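Local coordinates for protein mRNA transport regulator MTR2 (Candida albicans, PDB 1Q42) that regulates the transport of mRNA from the nucleus to the cytoplasm, adopts the NTF2 fold and interacts with the export factor Mex67, at residues A125-D130 with F164-N169; I73-P78 with Y188-V193. All coordinates share one frame; numbering follows the deposited sequence.

How the contacts relate
Both contacts belong to the mixed, strongly bent sheet of the NTF2 fold, and their centres lie about 10 Å apart. Contact 1 joins strands 118-129 and 164-173 as antiparallel neighbours; contact 2 joins strand 70-74, with the turn that follows it, to strand 183-192 in parallel. Along the chain both segments of contact 1 fall between those of contact 2. Strands 164-173 and 183-192 are themselves adjacent, so the two contacts meet: Gly-165 faces Thr-191 and Tyr-192 across a classic beta bulge, and the rings of Phe-164 and Phe-190 touch. Together with this middle pairing, the two contacts run through four neighbouring strands of the mRNA export protein's sheet.

Contact 1 (A125-D130 with F164-N169); sequences AKVRFD and FGVDVN
Val-127 and Phe-164 face each other as a hydrogen-bonded antiparallel pair, and Ala-125 and Val-166 form a second one, with the non-hydrogen-bonded pair Lys-126 and Gly-165 between them. Four backbone bonds hold the strands together; the shortest, from Phe-164 N to Val-127 O, is 2.8 Å and nearly straight at 169°. Between the two pairs, Lys-126 CA adds a CA-H...O contact to Phe-164 O at 3.3 Å.

The close packing lies on the face that carries Ala-125, Val-127, Phe-164 and Val-166. Val-127 CG1 sits between its own backbone N and carbonyl carbon (chi1 67°), a position from which it meets both opposing residues. It presses on Val-166 CG2 at 3.3 Å, tighter than usual for two methyls, and reaches Phe-164 CB at 3.7 Å. Phe-129 extends this layer with a T-shaped stack: its CD2-CE2 edge points into one face of the Phe-164 ring, with CE2 over the ring centre, centroids 5.1 Å apart and planes at 77°. Pro-194 also touches Phe-164, and Val-166 packs on Tyr-188.

On the other face the contact is sparse. Gly-165 brings no side chain, and Lys-126 touches Phe-164 O through CB before its extended chain leads away; the lysine makes a cation-pi contact with Trp-163. The chemistry is therefore two-sided: backbone bonds fix the register, Ala-125, Val-127, Phe-129 and Val-166 are buried on one face with Phe-164 at its partly exposed margin, and the other face keeps a charged residue.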
loop_
_atom_site.group_PDB
_atom_site.type_symbol
_atom_site.label_atom_id
_atom_site.label_comp_id
_atom_site.label_asym_id
_atom_site.label_seq_id
_atom_site.Cartn_x
_atom_site.Cartn_y
_atom_site.Cartn_z
ATOM N N ALA A 125 -4.393 1.939 11.010
ATOM C CA ALA A 125 -5.074 0.686 10.671
ATOM C C ALA A 125 -4.490 -0.421 11.517
ATOM O O ALA A 125 -3.465 -0.225 12.204
ATOM C CB ALA A 125 -4.902 0.355 9.184
ATOM N N LYS A 126 -5.160 -1.566 11.498
ATOM C CA LYS A 126 -4.534 -2.826 11.898
ATOM C C LYS A 126 -4.350 -3.696 10.673
ATOM O O LYS A 126 -5.127 -3.628 9.733
ATOM C CB LYS A 126 -5.294 -3.568 12.977
ATOM C CG LYS A 126 -6.763 -3.747 12.794
ATOM C CD LYS A 126 -7.421 -4.039 14.156
ATOM C CE LYS A 126 -8.904 -4.280 13.986
ATOM N NZ LYS A 126 -9.512 -4.940 15.163
ATOM N N VAL A 127 -3.277 -4.467 10.671
ATOM C CA VAL A 127 -2.968 -5.346 9.550
ATOM C C VAL A 127 -2.518 -6.688 10.076
ATOM O O VAL A 127 -1.830 -6.765 11.082
ATOM C CB VAL A 127 -1.914 -4.721 8.581
ATOM C CG1 VAL A 127 -0.551 -4.573 9.224
ATOM C CG2 VAL A 127 -1.752 -5.550 7.311
ATOM N N ARG A 128 -2.924 -7.750 9.392
ATOM C CA ARG A 128 -2.398 -9.069 9.669
ATOM C C ARG A 128 -1.978 -9.753 8.385
ATOM O O ARG A 128 -2.318 -9.304 7.279
ATOM C CB ARG A 128 -3.393 -9.919 10.444
ATOM C CG ARG A 128 -4.775 -9.994 9.892
ATOM C CD ARG A 128 -5.727 -10.540 10.947
ATOM N NE ARG A 128 -7.071 -10.725 10.432
ATOM C CZ ARG A 128 -8.098 -11.137 11.170
ATOM N NH1 ARG A 128 -7.945 -11.390 12.468
ATOM N NH2 ARG A 128 -9.294 -11.267 10.613
ATOM N N PHE A 129 -1.222 -10.831 8.547
ATOM C CA PHE A 129 -0.575 -11.503 7.420
ATOM C C PHE A 129 -0.805 -12.994 7.427
ATOM O O PHE A 129 -0.962 -13.619 8.482
ATOM C CB PHE A 129 0.936 -11.239 7.419
ATOM C CG PHE A 129 1.296 -9.799 7.290
ATOM C CD1 PHE A 129 1.547 -9.245 6.033
ATOM C CD2 PHE A 129 1.430 -8.993 8.422
ATOM C CE1 PHE A 129 1.882 -7.915 5.921
ATOM C CE2 PHE A 129 1.763 -7.668 8.310
ATOM C CZ PHE A 129 1.999 -7.128 7.047
ATOM N N ASP A 130 -0.808 -13.551 6.222
ATOM C CA ASP A 130 -0.973 -14.977 5.975
ATOM C C ASP A 130 0.188 -15.764 6.586
ATOM O O ASP A 130 1.349 -15.502 6.286
ATOM C CB ASP A 130 -1.024 -15.193 4.450
ATOM C CG ASP A 130 -1.404 -16.594 4.042
ATOM O OD1 ASP A 130 -1.951 -17.352 4.867
ATOM O OD2 ASP A 130 -1.211 -17.004 2.874
ATOM N N PHE A 164 -0.936 -6.408 13.707
ATOM C CA PHE A 164 0.073 -5.376 13.766
ATOM C C PHE A 164 -0.680 -4.050 13.790
ATOM O O PHE A 164 -1.751 -3.944 13.226
ATOM C CB PHE A 164 0.911 -5.315 12.486
ATOM C CG PHE A 164 1.875 -6.450 12.294
ATOM C CD1 PHE A 164 3.216 -6.183 12.139
ATOM C CD2 PHE A 164 1.443 -7.758 12.184
ATOM C CE1 PHE A 164 4.127 -7.212 11.908
ATOM C CE2 PHE A 164 2.342 -8.789 11.966
ATOM C CZ PHE A 164 3.689 -8.509 11.821
ATOM N N GLY A 165 -0.071 -3.032 14.381
ATOM C CA GLY A 165 -0.530 -1.672 14.229
ATOM C C GLY A 165 0.255 -0.989 13.135
ATOM O O GLY A 165 1.448 -1.207 13.004
ATOM N N VAL A 166 -0.429 -0.149 12.358
ATOM C CA VAL A 166 0.183 0.626 11.287
ATOM C C VAL A 166 -0.276 2.095 11.329
ATOM O O VAL A 166 -1.442 2.379 11.572
ATOM C CB VAL A 166 -0.187 0.068 9.890
ATOM C CG1 VAL A 166 0.573 0.856 8.799
ATOM C CG2 VAL A 166 0.163 -1.375 9.786
ATOM N N ASP A 167 0.660 3.014 11.105
ATOM C CA ASP A 167 0.341 4.432 10.895
ATOM C C ASP A 167 0.872 4.807 9.531
ATOM O O ASP A 167 1.987 4.419 9.166
ATOM C CB ASP A 167 1.035 5.304 11.955
ATOM C CG ASP A 167 0.138 5.651 13.130
ATOM O OD1 ASP A 167 -0.964 5.073 13.273
ATOM O OD2 ASP A 167 0.507 6.469 14.021
ATOM N N VAL A 168 0.084 5.558 8.772
ATOM C CA VAL A 168 0.491 5.943 7.441
ATOM C C VAL A 168 0.237 7.440 7.281
ATOM O O VAL A 168 -0.814 7.937 7.677
ATOM C CB VAL A 168 -0.310 5.178 6.363
ATOM C CG1 VAL A 168 0.102 5.629 4.981
ATOM C CG2 VAL A 168 -0.126 3.696 6.499
ATOM N N ASN A 169 1.218 8.139 6.715
ATOM C CA ASN A 169 1.082 9.529 6.337
ATOM C C ASN A 169 1.245 9.639 4.818
ATOM O O ASN A 169 2.219 9.182 4.272
ATOM C CB ASN A 169 2.145 10.391 7.031
ATOM C CG ASN A 169 1.927 10.498 8.521
ATOM O OD1 ASN A 169 0.873 10.932 8.972
ATOM N ND2 ASN A 169 2.923 10.103 9.290
#

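Contact 2 (I73-P78 with Y188-V193); sequences IVNGQP and YRFTYV
Asn-75 and Tyr-188 meet through the backbone where strand 70-74 runs parallel to strand 183-192. Tyr-188 N donates to Ile-73 O at 2.9 Å, and Tyr-188 O accepts from Asn-75 N at 2.8 Å, so the peptide groups of Tyr-188 bracket Val-74 in the pattern of a parallel bridge. Val-74 CA lies 3.3 Å from Tyr-188 O in a CA-H...O contact. Just here the first strand reverses through a type I' turn from Val-74 to Gln-77, with Asn-75 and Gly-76 at its corners; two backbone bonds between Val-74 and Gln-77 close it into a tight beta hairpin of strands 70-74 and 77-78.

A side-chain hydrogen bond carries the pairing one step further. The carboxamide oxygen OD1 of Asn-75 accepts from Phe-190 N at 2.8 Å with an N-H...O angle of 166°. CG stands beside the backbone N of Asn-75 (chi1 -71°), which swings the amide back to the neighbouring strand and lets OD1 stand in for a main-chain carbonyl.

Water extends the polar network: one molecule accepts from Gly-76 N at 2.9 Å and donates to Tyr-188 O. The same water lies over one face of the Arg-189 guanidinium, off toward its rim, while NH1 of that group makes a salt bridge to Asp-187.

Van der Waals contacts are few. Asn-75 ND2 approaches Phe-190 CD2 at 3.8 Å, amide and ring planes 45° apart, and Gly-76 CA lies at the edge of the Arg-189 guanidinium, near NH2. The junction is thus chiefly polar: the Asn-75 amide continues the strand pairing past the turn, and a water ties Gly-76 N to Tyr-188 O.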
loop_
_atom_site.group_PDB
_atom_site.type_symbol
_atom_site.label_atom_id
_atom_site.label_comp_id
_atom_site.label_asym_id
_atom_site.label_seq_id
_atom_site.Cartn_x
_atom_site.Cartn_y
_atom_site.Cartn_z
ATOM N N ILE A 73 8.842 6.041 2.529
ATOM C CA ILE A 73 9.578 5.663 3.734
ATOM C C ILE A 73 8.835 4.488 4.323
ATOM O O ILE A 73 7.623 4.529 4.452
ATOM C CB ILE A 73 9.644 6.807 4.790
ATOM C CG1 ILE A 73 10.130 8.116 4.167
ATOM C CG2 ILE A 73 10.531 6.342 5.963
ATOM C CD1 ILE A 73 9.836 9.321 5.020
ATOM N N VAL A 74 9.560 3.415 4.617
ATOM C CA VAL A 74 8.985 2.230 5.216
ATOM C C VAL A 74 9.730 1.988 6.519
ATOM O O VAL A 74 10.950 1.783 6.505
ATOM C CB VAL A 74 9.123 1.014 4.281
ATOM C CG1 VAL A 74 8.447 -0.210 4.886
ATOM C CG2 VAL A 74 8.518 1.333 2.933
ATOM N N ASN A 75 9.002 2.037 7.633
ATOM C CA ASN A 75 9.577 1.794 8.966
ATOM C C ASN A 75 10.813 2.629 9.269
ATOM O O ASN A 75 11.812 2.128 9.815
ATOM C CB ASN A 75 9.845 0.300 9.133
ATOM C CG ASN A 75 8.579 -0.486 9.260
ATOM O OD1 ASN A 75 7.618 -0.017 9.873
ATOM N ND2 ASN A 75 8.551 -1.684 8.691
ATOM N N GLY A 76 10.726 3.912 8.921
ATOM C CA GLY A 76 11.782 4.881 9.150
ATOM C C GLY A 76 12.894 4.915 8.112
ATOM O O GLY A 76 13.757 5.800 8.164
ATOM N N GLN A 77 12.886 3.972 7.173
ATOM C CA GLN A 77 13.936 3.880 6.154
ATOM C C GLN A 77 13.446 4.380 4.794
ATOM O O GLN A 77 12.635 3.711 4.153
ATOM C CB GLN A 77 14.405 2.438 6.021
ATOM C CG GLN A 77 15.308 1.949 7.177
ATOM C CD GLN A 77 14.687 0.814 7.994
ATOM O OE1 GLN A 77 14.625 -0.337 7.535
ATOM N NE2 GLN A 77 14.242 1.133 9.209
ATOM N N PRO A 78 13.934 5.531 4.334
ATOM C CA PRO A 78 13.552 6.022 3.005
ATOM C C PRO A 78 14.027 5.093 1.903
ATOM O O PRO A 78 15.091 4.471 2.010
ATOM C CB PRO A 78 14.258 7.374 2.901
ATOM C CG PRO A 78 15.284 7.337 3.908
ATOM C CD PRO A 78 14.829 6.478 5.019
ATOM N N TYR A 188 4.956 4.745 5.670
ATOM C CA TYR A 188 4.271 3.566 6.203
ATOM C C TYR A 188 5.119 3.011 7.343
ATOM O O TYR A 188 6.307 2.754 7.159
ATOM C CB TYR A 188 4.126 2.533 5.079
ATOM C CG TYR A 188 3.329 1.293 5.416
ATOM C CD1 TYR A 188 2.013 1.142 4.992
ATOM C CD2 TYR A 188 3.912 0.233 6.103
ATOM C CE1 TYR A 188 1.293 -0.005 5.291
ATOM C CE2 TYR A 188 3.194 -0.905 6.413
ATOM C CZ TYR A 188 1.886 -1.024 5.992
ATOM O OH TYR A 188 1.158 -2.165 6.307
ATOM N N ARG A 189 4.519 2.835 8.516
ATOM C CA ARG A 189 5.274 2.482 9.719
ATOM C C ARG A 189 4.490 1.492 10.584
ATOM O O ARG A 189 3.364 1.759 10.896
ATOM C CB ARG A 189 5.536 3.759 10.521
ATOM C CG ARG A 189 6.533 3.663 11.623
ATOM C CD ARG A 189 6.888 5.009 12.212
ATOM N NE ARG A 189 8.014 5.603 11.492
ATOM C CZ ARG A 189 8.042 6.813 10.917
ATOM N NH1 ARG A 189 7.009 7.665 10.964
ATOM N NH2 ARG A 189 9.146 7.177 10.287
ATOM N N PHE A 190 5.078 0.372 10.976
ATOM C CA PHE A 190 4.472 -0.454 12.018
ATOM C C PHE A 190 4.622 0.278 13.354
ATOM O O PHE A 190 5.729 0.698 13.734
ATOM C CB PHE A 190 5.132 -1.849 12.119
ATOM C CG PHE A 190 4.883 -2.751 10.933
ATOM C CD1 PHE A 190 3.655 -2.799 10.299
ATOM C CD2 PHE A 190 5.883 -3.614 10.496
ATOM C CE1 PHE A 190 3.445 -3.624 9.210
ATOM C CE2 PHE A 190 5.669 -4.465 9.418
ATOM C CZ PHE A 190 4.448 -4.466 8.776
ATOM N N THR A 191 3.505 0.449 14.053
ATOM C CA THR A 191 3.502 1.018 15.404
ATOM C C THR A 191 3.358 -0.038 16.490
ATOM O O THR A 191 3.585 0.256 17.676
ATOM C CB THR A 191 2.359 2.008 15.533
ATOM O OG1 THR A 191 1.122 1.353 15.183
ATOM C CG2 THR A 191 2.512 3.135 14.543
ATOM N N TYR A 192 2.971 -1.249 16.093
ATOM C CA TYR A 192 3.033 -2.429 16.964
ATOM C C TYR A 192 3.336 -3.667 16.135
ATOM O O TYR A 192 2.672 -3.927 15.130
ATOM C CB TYR A 192 1.722 -2.637 17.730
ATOM C CG TYR A 192 1.734 -3.927 18.499
ATOM C CD1 TYR A 192 2.401 -4.015 19.719
ATOM C CD2 TYR A 192 1.142 -5.074 17.992
ATOM C CE1 TYR A 192 2.458 -5.216 20.421
ATOM C CE2 TYR A 192 1.200 -6.276 18.678
ATOM C CZ TYR A 192 1.847 -6.337 19.905
ATOM O OH TYR A 192 1.909 -7.514 20.616
ATOM N N VAL A 193 4.312 -4.447 16.598
ATOM C CA VAL A 193 4.690 -5.685 15.941
ATOM C C VAL A 193 4.569 -6.829 16.948
ATOM O O VAL A 193 5.210 -6.793 18.003
ATOM C CB VAL A 193 6.153 -5.614 15.434
ATOM C CG1 VAL A 193 6.598 -6.964 14.861
ATOM C CG2 VAL A 193 6.295 -4.518 14.406
HETATM O O HOH W 1 8.206 4.955 7.887
#